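Local structure of Abbfa_003403 (Acinetobacter baumannii, 4ZXH) at residues Y39-A44 against I145-M150; A1167-N1172 against W1280-K1285. The protein probably assembles a peptide product as a four-domain nonribosomal peptide synthetase, with condensation, adenylation, phosphopantetheine-bearing carrier and thioesterase domains. One frame throughout, in Å; residues are numbered along the deposited sequence.

Contact 1 of 2, residues Y39-A44 against I145-M150. With PNS (4'-phosphopantetheine), chain B.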
loop_
_atom_site.group_PDB
_atom_site.type_symbol
_atom_site.label_atom_id
_atom_site.label_comp_id
_atom_site.label_asym_id
_atom_site.label_seq_id
_atom_site.Cartn_x
_atom_site.Cartn_y
_atom_site.Cartn_z
ATOM N N TYR A 39 3.230 17.322 14.263
ATOM C CA TYR A 39 4.066 18.527 14.242
ATOM C C TYR A 39 3.651 19.583 15.295
ATOM O O TYR A 39 3.976 20.763 15.171
ATOM C CB TYR A 39 4.059 19.139 12.835
ATOM C CG TYR A 39 4.762 18.260 11.848
ATOM C CD1 TYR A 39 6.153 18.251 11.766
ATOM C CD2 TYR A 39 4.046 17.394 11.023
ATOM C CE1 TYR A 39 6.812 17.416 10.873
ATOM C CE2 TYR A 39 4.698 16.552 10.128
ATOM C CZ TYR A 39 6.087 16.568 10.064
ATOM O OH TYR A 39 6.746 15.751 9.171
ATOM N N ASN A 40 2.939 19.137 16.325
ATOM C CA ASN A 40 2.630 19.949 17.496
ATOM C C ASN A 40 3.784 19.980 18.487
ATOM O O ASN A 40 3.839 19.127 19.370
ATOM C CB ASN A 40 1.406 19.392 18.225
ATOM C CG ASN A 40 0.125 19.571 17.457
ATOM O OD1 ASN A 40 0.127 19.782 16.252
ATOM N ND2 ASN A 40 -0.987 19.480 18.160
ATOM N N MET A 41 4.706 20.934 18.356
ATOM C CA MET A 41 5.767 21.067 19.345
ATOM C C MET A 41 5.179 21.450 20.720
ATOM O O MET A 41 4.265 22.295 20.833
ATOM C CB MET A 41 6.789 22.105 18.923
ATOM C CG MET A 41 7.094 22.150 17.446
ATOM S SD MET A 41 8.441 23.248 17.056
ATOM C CE MET A 41 9.747 22.426 17.945
ATOM N N VAL A 42 5.703 20.821 21.761
ATOM C CA VAL A 42 5.186 21.011 23.102
ATOM C C VAL A 42 6.308 21.110 24.103
ATOM O O VAL A 42 7.110 20.181 24.233
ATOM C CB VAL A 42 4.265 19.839 23.561
ATOM C CG1 VAL A 42 3.812 20.066 25.013
ATOM C CG2 VAL A 42 3.086 19.675 22.638
ATOM N N VAL A 43 6.358 22.231 24.811
ATOM C CA VAL A 43 7.194 22.349 25.990
ATOM C C VAL A 43 6.251 22.560 27.187
ATOM O O VAL A 43 5.320 23.377 27.103
ATOM C CB VAL A 43 8.221 23.509 25.851
ATOM C CG1 VAL A 43 7.544 24.801 25.460
ATOM C CG2 VAL A 43 8.971 23.710 27.131
ATOM N N ALA A 44 6.470 21.818 28.279
ATOM C CA ALA A 44 5.565 21.868 29.439
ATOM C C ALA A 44 6.290 21.991 30.782
ATOM O O ALA A 44 7.428 21.520 30.952
ATOM C CB ALA A 44 4.674 20.634 29.461
ATOM N N ILE A 145 3.042 24.681 20.004
ATOM C CA ILE A 145 3.253 25.501 18.817
ATOM C C ILE A 145 3.401 24.605 17.603
ATOM O O ILE A 145 4.221 23.683 17.602
ATOM C CB ILE A 145 4.523 26.392 18.913
ATOM C CG1 ILE A 145 4.453 27.345 20.081
ATOM C CG2 ILE A 145 4.646 27.226 17.694
ATOM C CD1 ILE A 145 5.195 26.887 21.308
ATOM N N HIS A 146 2.637 24.874 16.557
ATOM C CA HIS A 146 2.763 24.068 15.356
ATOM C C HIS A 146 4.080 24.359 14.641
ATOM O O HIS A 146 4.487 25.523 14.494
ATOM C CB HIS A 146 1.589 24.311 14.428
ATOM C CG HIS A 146 1.467 23.283 13.352
ATOM N ND1 HIS A 146 2.271 23.284 12.235
ATOM C CD2 HIS A 146 0.649 22.211 13.231
ATOM C CE1 HIS A 146 1.939 22.266 11.461
ATOM N NE2 HIS A 146 0.962 21.595 12.045
ATOM N N HIS A 147 4.745 23.294 14.205
ATOM C CA HIS A 147 6.090 23.383 13.622
ATOM C C HIS A 147 6.097 24.167 12.280
ATOM O O HIS A 147 7.132 24.704 11.869
ATOM C CB HIS A 147 6.645 21.969 13.443
ATOM C CG HIS A 147 8.142 21.894 13.329
ATOM N ND1 HIS A 147 8.891 22.836 12.671
ATOM C CD2 HIS A 147 9.007 20.942 13.763
ATOM C CE1 HIS A 147 10.173 22.482 12.716
ATOM N NE2 HIS A 147 10.265 21.343 13.369
ATOM N N ALA A 148 4.949 24.257 11.609
ATOM C CA ALA A 148 4.848 25.133 10.437
ATOM C C ALA A 148 5.114 26.593 10.798
ATOM O O ALA A 148 5.526 27.382 9.935
ATOM C CB ALA A 148 3.477 25.007 9.763
ATOM N N LEU A 149 4.904 26.958 12.066
ATOM C CA LEU A 149 5.076 28.347 12.479
ATOM C C LEU A 149 6.516 28.617 12.891
ATOM O O LEU A 149 7.102 29.619 12.483
ATOM C CB LEU A 149 4.129 28.704 13.622
ATOM C CG LEU A 149 4.101 30.200 13.976
ATOM C CD1 LEU A 149 3.447 31.064 12.861
ATOM C CD2 LEU A 149 3.445 30.468 15.342
ATOM N N MET A 150 7.097 27.742 13.709
ATOM C CA MET A 150 8.483 27.962 14.119
ATOM C C MET A 150 9.133 26.658 14.538
ATOM O O MET A 150 8.460 25.665 14.778
ATOM C CB MET A 150 8.586 29.018 15.247
ATOM C CG MET A 150 7.828 28.748 16.570
ATOM S SD MET A 150 8.043 30.057 17.860
ATOM C CE MET A 150 6.957 31.320 17.246
HETATM O O23 PNS B . 4.731 15.017 -2.495
HETATM P P24 PNS B . 5.023 16.488 -2.634
HETATM O O25 PNS B . 5.651 16.976 -3.911
HETATM O O27 PNS B . 6.032 16.831 -1.423
HETATM C C28 PNS B . 5.680 16.522 -0.078
HETATM C C29 PNS B . 6.783 17.014 0.842
HETATM C C30 PNS B . 6.911 18.514 0.570
HETATM C C31 PNS B . 8.085 16.286 0.505
HETATM C C32 PNS B . 6.408 16.705 2.299
HETATM O O33 PNS B . 5.928 15.351 2.339
HETATM C C34 PNS B . 7.595 16.917 3.220
HETATM O O35 PNS B . 8.133 18.015 3.354
HETATM N N36 PNS B . 8.050 15.878 3.907
HETATM C C37 PNS B . 9.183 15.980 4.813
HETATM C C38 PNS B . 8.697 15.583 6.206
HETATM C C39 PNS B . 9.454 16.357 7.241
HETATM O O40 PNS B . 9.765 17.523 7.047
HETATM N N41 PNS B . 9.732 15.663 8.336
HETATM C C42 PNS B . 10.436 16.106 9.515
HETATM C C43 PNS B . 10.715 14.792 10.216
HETATM S S44 PNS B . 12.394 14.303 9.799
#

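Contact 2 of 2, residues A1167-N1172 against W1280-K1285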
loop_
_atom_site.group_PDB
_atom_site.type_symbol
_atom_site.label_atom_id
_atom_site.label_comp_id
_atom_site.label_asym_id
_atom_site.label_seq_id
_atom_site.Cartn_x
_atom_site.Cartn_y
_atom_site.Cartn_z
ATOM N N ALA A 1167 -24.230 28.266 -43.488
ATOM C CA ALA A 1167 -24.895 29.538 -43.285
ATOM C C ALA A 1167 -26.328 29.256 -42.874
ATOM O O ALA A 1167 -26.927 28.288 -43.355
ATOM C CB ALA A 1167 -24.841 30.395 -44.558
ATOM N N PRO A 1168 -26.871 30.082 -41.965
ATOM C CA PRO A 1168 -28.257 29.951 -41.491
ATOM C C PRO A 1168 -29.273 30.394 -42.548
ATOM O O PRO A 1168 -29.864 31.467 -42.450
ATOM C CB PRO A 1168 -28.291 30.864 -40.268
ATOM C CG PRO A 1168 -27.271 31.898 -40.548
ATOM C CD PRO A 1168 -26.172 31.209 -41.316
ATOM N N ILE A 1169 -29.455 29.568 -43.568
ATOM C CA ILE A 1169 -30.428 29.840 -44.612
ATOM C C ILE A 1169 -31.239 28.555 -44.822
ATOM O O ILE A 1169 -30.767 27.469 -44.504
ATOM C CB ILE A 1169 -29.740 30.315 -45.918
ATOM C CG1 ILE A 1169 -28.871 29.198 -46.528
ATOM C CG2 ILE A 1169 -28.920 31.593 -45.664
ATOM C CD1 ILE A 1169 -28.366 29.514 -47.932
ATOM N N PRO A 1170 -32.477 28.678 -45.313
ATOM C CA PRO A 1170 -33.383 27.533 -45.509
ATOM C C PRO A 1170 -32.814 26.297 -46.233
ATOM O O PRO A 1170 -33.052 25.193 -45.744
ATOM C CB PRO A 1170 -34.522 28.157 -46.326
ATOM C CG PRO A 1170 -34.625 29.534 -45.783
ATOM C CD PRO A 1170 -33.181 29.959 -45.514
ATOM N N GLU A 1171 -32.106 26.465 -47.354
ATOM C CA GLU A 1171 -31.459 25.346 -48.063
ATOM C C GLU A 1171 -30.656 24.408 -47.144
ATOM O O GLU A 1171 -30.508 23.218 -47.420
ATOM C CB GLU A 1171 -30.485 25.856 -49.129
ATOM C CG GLU A 1171 -31.024 26.683 -50.267
ATOM C CD GLU A 1171 -31.081 28.183 -49.969
ATOM O OE1 GLU A 1171 -31.387 28.584 -48.818
ATOM O OE2 GLU A 1171 -30.776 28.962 -50.901
ATOM N N ASN A 1172 -30.104 24.961 -46.070
ATOM C CA ASN A 1172 -29.131 24.246 -45.251
ATOM C C ASN A 1172 -29.712 23.542 -44.047
ATOM O O ASN A 1172 -28.979 22.890 -43.283
ATOM C CB ASN A 1172 -28.051 25.203 -44.758
ATOM C CG ASN A 1172 -27.193 25.721 -45.864
ATOM O OD1 ASN A 1172 -27.246 25.231 -47.000
ATOM N ND2 ASN A 1172 -26.367 26.709 -45.542
ATOM N N TRP A 1280 -22.885 31.324 -47.407
ATOM C CA TRP A 1280 -22.698 32.647 -46.789
ATOM C C TRP A 1280 -22.747 33.791 -47.786
ATOM O O TRP A 1280 -22.964 34.944 -47.405
ATOM C CB TRP A 1280 -21.380 32.708 -46.002
ATOM C CG TRP A 1280 -21.507 32.047 -44.675
ATOM C CD1 TRP A 1280 -21.137 30.779 -44.360
ATOM C CD2 TRP A 1280 -22.100 32.601 -43.492
ATOM N NE1 TRP A 1280 -21.428 30.512 -43.044
ATOM C CE2 TRP A 1280 -22.027 31.613 -42.486
ATOM C CE3 TRP A 1280 -22.664 33.843 -43.175
ATOM C CZ2 TRP A 1280 -22.514 31.818 -41.186
ATOM C CZ3 TRP A 1280 -23.145 34.051 -41.871
ATOM C CH2 TRP A 1280 -23.061 33.042 -40.900
ATOM N N ASP A 1281 -22.548 33.478 -49.059
ATOM C CA ASP A 1281 -22.674 34.484 -50.103
ATOM C C ASP A 1281 -24.067 35.125 -50.134
ATOM O O ASP A 1281 -24.262 36.135 -50.801
ATOM C CB ASP A 1281 -22.343 33.889 -51.485
ATOM C CG ASP A 1281 -23.165 32.646 -51.818
ATOM O OD1 ASP A 1281 -23.393 31.810 -50.918
ATOM O OD2 ASP A 1281 -23.601 32.510 -52.983
ATOM N N GLN A 1282 -25.037 34.547 -49.424
ATOM C CA GLN A 1282 -26.392 35.093 -49.441
ATOM C C GLN A 1282 -26.640 35.979 -48.224
ATOM O O GLN A 1282 -27.711 36.567 -48.082
ATOM C CB GLN A 1282 -27.438 33.980 -49.478
ATOM C CG GLN A 1282 -27.230 32.912 -50.540
ATOM C CD GLN A 1282 -28.407 31.948 -50.622
ATOM O OE1 GLN A 1282 -29.389 32.088 -49.896
ATOM N NE2 GLN A 1282 -28.290 30.939 -51.475
ATOM N N LEU A 1283 -25.646 36.068 -47.347
ATOM C CA LEU A 1283 -25.769 36.844 -46.120
ATOM C C LEU A 1283 -24.706 37.918 -46.031
ATOM O O LEU A 1283 -24.956 39.003 -45.514
ATOM C CB LEU A 1283 -25.662 35.939 -44.892
ATOM C CG LEU A 1283 -26.800 34.956 -44.675
ATOM C CD1 LEU A 1283 -26.580 34.195 -43.386
ATOM C CD2 LEU A 1283 -28.126 35.697 -44.663
ATOM N N VAL A 1284 -23.507 37.603 -46.509
ATOM C CA VAL A 1284 -22.379 38.518 -46.379
ATOM C C VAL A 1284 -21.855 38.904 -47.756
ATOM O O VAL A 1284 -21.714 38.051 -48.628
ATOM C CB VAL A 1284 -21.262 37.888 -45.542
ATOM C CG1 VAL A 1284 -20.133 38.874 -45.350
ATOM C CG2 VAL A 1284 -21.826 37.428 -44.190
ATOM N N LYS A 1285 -21.591 40.186 -47.967
ATOM C CA LYS A 1285 -21.271 40.659 -49.311
ATOM C C LYS A 1285 -19.781 40.907 -49.529
ATOM O O LYS A 1285 -19.143 40.235 -50.345
ATOM C CB LYS A 1285 -22.050 41.942 -49.621
#

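Contact 1 of 2, residues Y39-A44 against I145-M150
His-146 and His-147 match the paired histidines of the HHxxxD signature of condensation domains, whose second histidine in this family faces the channel where substrates meet; here the motif begins on the last residue of strand 138-146, His-146, antiparallel to strand 40-49, and runs on into the turn behind it. Register is set by three backbone bonds. Ile-145 N donates to Met-41 O at 2.8 Å, the return bond from Met-41 N to Ile-145 O is weak, and His-147 N donates to Tyr-39 O at 2.8 Å, almost along the carbonyl axis. Asn-40 and His-146 form the intervening non-hydrogen-bonded pair. Both imidazoles have CG anti to the backbone N, yet they meet different partners. The His-146 ring lies with one face beneath Tyr-39, whose CB makes a CH-pi contact 4.3 Å from the ring centroid. Its rotation is fixed from two ends: ND1 accepts from Ala-148 N at 2.9 Å, near the ring plane, and NE2 is hydrogen-bonded to Gln-30 OE1. That pairing is consistent with a neutral ring protonated at NE2. Met-41, paired with Ile-145, has CG anti to the carbonyl carbon (chi1 -37°) and SD anti to CA, which puts SD over one face of the His-147 ring, 4.2 Å from its centroid and 21° off the normal. Tyr-39 CG stands anti to its carbonyl carbon (chi1 -68°), and the phenol OH comes within 3.1 Å of N41 of the phosphopantetheine arm. The arm's nearest atom to the His-147 ring, C42, stays 6.5 Å from His-147 NE2. Helix 21-32 packs on Tyr-39 and His-146 through Ile-26, helix 152-165 meets Met-41 and Ile-145, and strand 387-391 flanks strand 40-49 on its other edge.

Contact 2 of 2, residues A1167-N1172 against W1280-K1285
With CG of Trp-1280 anti to its carbonyl carbon (chi1 -79°) and the ring turned roughly crosswise (chi2 98°), the indole presents a face to Ala-1167 and Pro-1168. Ala-1167 CB sits 3.5 Å from the centroid of the five-membered ring, practically on its normal, while Pro-1168 CD lies over the six-membered ring at 4.0 Å from that centroid; both are CH-pi contacts. The same proline edge meets Leu-1283 CD1, with Pro-1168 CD at 3.7 Å. Next along, Ile-1169 and Leu-1283 run alongside one another, pointing opposite ways, CG2 of the isoleucine 4.1 Å from CG of the leucine. The Ile-1169 side chain runs roughly perpendicular to that of Gln-1282, with Ile-1169 CD1 3.4 Å from Gln-1282 OE1. Pro-1168 centres an inverse gamma turn, in which Ile-1169 N bonds to Ala-1167 O at 2.8 Å; Asn-1172 ND2 donates to this same oxygen and also to Leu-1278 O, tying the loop to the second segment's approach. Nearer the solvent, Gln-1282, with CD anti to CA, meets Glu-1171 tip to tip: Gln-1282 NE2 gives Glu-1171 OE2 a 3.2 Å bond of 158°, arriving from above the carboxylate plane. Indole NE1 is satisfied by Thr-1165 O. Chemically, then, a buried apolar patch joins two thioesterase loops, edged by one polar bond; the neutral amide would not offset the carboxylate charge, making this a hydrogen bond and not a salt bridge.

How the contacts relate
Contacts 1 and 2 belong to different domains of one chain, condensation and thioesterase, and lie in series along it. Their centres are 72 Å apart and their nearest atoms about 58 Å, so neither touches the other. Contact 1 borders the phosphopantetheine, which is hydrogen-bonded to Ser-1008 N, in the position of the serine that carries the arm in this family. In this conformation the arm therefore points into the condensation domain, and reaching the thioesterase would probably need the domains to rearrange. Segment 1167-1172 of contact 2 follows strand 1157-1163, just after Asp-1164, the likely acid of a Cys-His-Asp triad; segment 1280-1285 follows strand 1262-1267. Contact 2 joins loops and holds no ligand.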